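Local coordinates for thioesterase superfamily protein (Shewanella loihica, PDB 2PRX) that probably hydrolyses thioesters, as a hotdog-fold member of the thioesterase superfamily related to the PaaI group, at the interface of chains A and B. Sequence-based numbering; all coordinates share one arbitrary frame. Chains: chain A/B, Thioesterase superfamily protein.

Contact 1: the interface of chains A and B. Residues chain A 102-104; chain B 97-99.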
# COMPACT_ATOMS: atom_id res chain seq x y z
N ILE A 102 -7.41 -2.57 -2.55
CA ILE A 102 -7.23 -3.49 -1.45
C ILE A 102 -8.28 -3.27 -0.35
O ILE A 102 -8.40 -2.14 0.13
CB ILE A 102 -5.83 -3.39 -0.84
CG1 ILE A 102 -4.69 -3.48 -1.86
CG2 ILE A 102 -5.63 -4.42 0.26
CD1 ILE A 102 -3.31 -3.20 -1.31
N ASP A 103 -9.00 -4.29 0.02
CA ASP A 103 -9.95 -4.54 1.06
C ASP A 103 -9.27 -5.29 2.20
O ASP A 103 -8.75 -6.40 2.03
CB ASP A 103 -11.14 -5.36 0.55
CG ASP A 103 -11.66 -4.76 -0.75
OD1 ASP A 103 -12.29 -3.69 -0.64
OD2 ASP A 103 -11.42 -5.35 -1.83
N TYR A 104 -9.30 -4.66 3.36
CA TYR A 104 -8.73 -5.18 4.59
C TYR A 104 -9.79 -5.95 5.37
O TYR A 104 -10.64 -5.42 6.06
CB TYR A 104 -8.14 -4.00 5.36
CG TYR A 104 -6.90 -3.46 4.68
CD1 TYR A 104 -5.65 -4.01 4.95
CD2 TYR A 104 -6.98 -2.45 3.75
CE1 TYR A 104 -4.52 -3.53 4.32
CE2 TYR A 104 -5.86 -1.95 3.12
CZ TYR A 104 -4.62 -2.50 3.40
OH TYR A 104 -3.51 -2.00 2.77
N THR B 97 -8.07 1.49 8.23
CA THR B 97 -8.37 1.37 6.81
C THR B 97 -9.24 0.15 6.56
O THR B 97 -8.90 -0.94 7.01
CB THR B 97 -7.04 1.24 6.05
OG1 THR B 97 -6.23 2.41 6.22
CG2 THR B 97 -7.30 1.09 4.56
N ALA B 98 -10.37 0.30 5.88
CA ALA B 98 -11.17 -0.85 5.48
C ALA B 98 -10.91 -1.11 4.00
O ALA B 98 -10.81 -2.23 3.49
CB ALA B 98 -12.64 -0.65 5.77
N ALA B 99 -10.77 -0.02 3.24
CA ALA B 99 -10.45 -0.14 1.82
C ALA B 99 -9.54 0.99 1.36
O ALA B 99 -9.59 2.15 1.76
CB ALA B 99 -11.74 -0.22 1.02
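A:Tyr104, the last residue of strand 99-104, meets B:Thr97 and B:Ala98 of the partner subunit where strand 95-97 runs out and the chain turns into the next strand. The polar part of the contact is made by main chain. The amide N of A:Tyr104 donates to the carbonyl O of B:Ala98 over 2.9 Å, and the bond is nearly straight, with 171° at the hydrogen. B:Ala98 O also lies at the edge of the tyrosine ring, in its plane, 3.8 Å from A:Tyr104 CD2, so it serves the amide and borders the ring at once.

Apolar contact comes from the ring and a methyl group. A:Tyr104 CG is anti to its own carbonyl carbon (chi1 -70°), and the ring presents its CD2-CE2 side to B:Thr97. There the B:Thr97 CG2 methyl lies 3.6 Å from A:Tyr104 CD2, the two side chains crossing obliquely. Within chain A, the CG2 methyl of A:Ile102 sits 3.7 Å above the ring plane of A:Tyr104, toward the rim, and backs one face. An alanine in place of A:Tyr104 would probably leave the B:Thr97 methyl without its aromatic partner and open a gap beside A:Ile102, although the main-chain bond could remain.

Strand pairing continues inward: A:Asp103 and B:Ala99 form an antiparallel bridge, with A:Ile102 O 3.3 Å from B:Ala99 CA. The carboxylate OD1 of A:Asp103 comes within 3.9 Å of the B:Ala99 CB methyl, a loose contact. The site closes one end of the intersubunit strand pair and joins it to the turn of the partner chain, probably steadying a hotdog-type dimer.

Contact 2: the interface of chains A and B. Residues chain A 100-103; chain B 99-102.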
# COMPACT_ATOMS: atom_id res chain seq x y z
N LEU A 100 -4.10 -0.60 -7.87
CA LEU A 100 -4.11 -1.61 -6.83
C LEU A 100 -5.19 -1.19 -5.82
O LEU A 100 -5.02 -0.12 -5.21
CB LEU A 100 -2.80 -1.82 -6.10
CG LEU A 100 -2.69 -2.96 -5.09
CD1 LEU A 100 -3.04 -4.32 -5.70
CD2 LEU A 100 -1.27 -3.01 -4.53
N ASN A 101 -6.23 -1.97 -5.71
CA ASN A 101 -7.37 -1.88 -4.83
C ASN A 101 -7.31 -2.99 -3.81
O ASN A 101 -7.13 -4.18 -4.05
CB ASN A 101 -8.67 -1.88 -5.64
CG ASN A 101 -8.54 -0.82 -6.73
OD1 ASN A 101 -7.99 0.25 -6.46
ND2 ASN A 101 -9.02 -1.14 -7.92
N ILE A 102 -7.41 -2.57 -2.55
CA ILE A 102 -7.23 -3.49 -1.45
C ILE A 102 -8.28 -3.27 -0.35
O ILE A 102 -8.40 -2.14 0.13
CB ILE A 102 -5.83 -3.39 -0.84
CG1 ILE A 102 -4.69 -3.48 -1.86
CG2 ILE A 102 -5.63 -4.42 0.26
CD1 ILE A 102 -3.31 -3.20 -1.31
N ASP A 103 -9.00 -4.29 0.02
CA ASP A 103 -9.95 -4.54 1.06
C ASP A 103 -9.27 -5.29 2.20
O ASP A 103 -8.75 -6.40 2.03
CB ASP A 103 -11.14 -5.36 0.55
CG ASP A 103 -11.66 -4.76 -0.75
OD1 ASP A 103 -12.29 -3.69 -0.64
OD2 ASP A 103 -11.42 -5.35 -1.83
N ALA B 99 -10.77 -0.02 3.24
CA ALA B 99 -10.45 -0.14 1.82
C ALA B 99 -9.54 0.99 1.36
O ALA B 99 -9.59 2.15 1.76
CB ALA B 99 -11.74 -0.22 1.02
N LEU B 100 -8.65 0.62 0.46
CA LEU B 100 -7.63 1.45 -0.11
C LEU B 100 -7.49 1.09 -1.59
O LEU B 100 -7.18 -0.07 -1.87
CB LEU B 100 -6.30 1.26 0.61
CG LEU B 100 -5.06 1.97 0.07
CD1 LEU B 100 -5.24 3.48 0.08
CD2 LEU B 100 -3.83 1.57 0.87
N ASN B 101 -7.72 2.06 -2.43
CA ASN B 101 -7.61 1.98 -3.88
C ASN B 101 -6.63 3.03 -4.36
O ASN B 101 -6.73 4.23 -4.13
CB ASN B 101 -8.96 2.09 -4.59
CG ASN B 101 -9.91 1.11 -3.91
OD1 ASN B 101 -9.53 -0.05 -3.72
ND2 ASN B 101 -11.09 1.58 -3.54
N ILE B 102 -5.60 2.54 -5.07
CA ILE B 102 -4.61 3.51 -5.55
C ILE B 102 -4.39 3.39 -7.06
O ILE B 102 -4.10 2.28 -7.53
CB ILE B 102 -3.27 3.39 -4.80
CG1 ILE B 102 -3.44 3.29 -3.29
CG2 ILE B 102 -2.36 4.56 -5.17
CD1 ILE B 102 -2.19 3.14 -2.45
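A:Asn101 and B:Asn101 face each other across the two-fold axis, at the centre of an antiparallel pair formed by strand 99-104 of each subunit. Their side chains cross at about a right angle, and the amide planes are likewise 90° apart. Each CG is anti to its own carbonyl carbon (chi1 -51° in A:Asn101, nearly the same in B:Asn101), which brings each OD1 toward the opposite residue's CB. As modelled, A:Asn101 OD1 and B:Asn101 OD1 are 3.2 Å apart. Both are acceptors, so this is a clash rather than a bond, and the assignment of the amide ends is doubtful. A more dependable sign of the packing is A:Asn101 CG lying 3.6 Å from B:Asn101 CB.

The leucines and isoleucines on either side of this pair point to the opposite face of the sheet from the asparagines. The contacts of these side chains with the partner strand run mainly from their CB atoms to carbonyl oxygens: A:Ile102 CB is 3.7 Å from B:Leu100 O. Main-chain bonds keep the strands in register. A:Leu100 and B:Ile102 exchange two, as do A:Ile102 and B:Leu100, so the same pattern is repeated about the axis. B:Ile102 N donates to A:Leu100 O over 2.7 Å, and A:Leu100 N returns the bond to B:Ile102 O.

The C-alpha centres of contact 1 and contact 2 are about 6 Å apart, and the two have A:Ile102, A:Asp103 and B:Ala99 in common. They are successive stretches of one antiparallel pairing between the 99-104 strands of the two subunits: contact 2 covers the middle, at the two-fold axis, and contact 1 one end, where chain B leads in from strand 95-97. Symmetry places a twin of contact 1 at the other end, with the chains exchanged. Together they join the sheets of both subunits edge to edge into a continuous sheet, an arrangement familiar in hotdog-fold dimers and probably the biological one here.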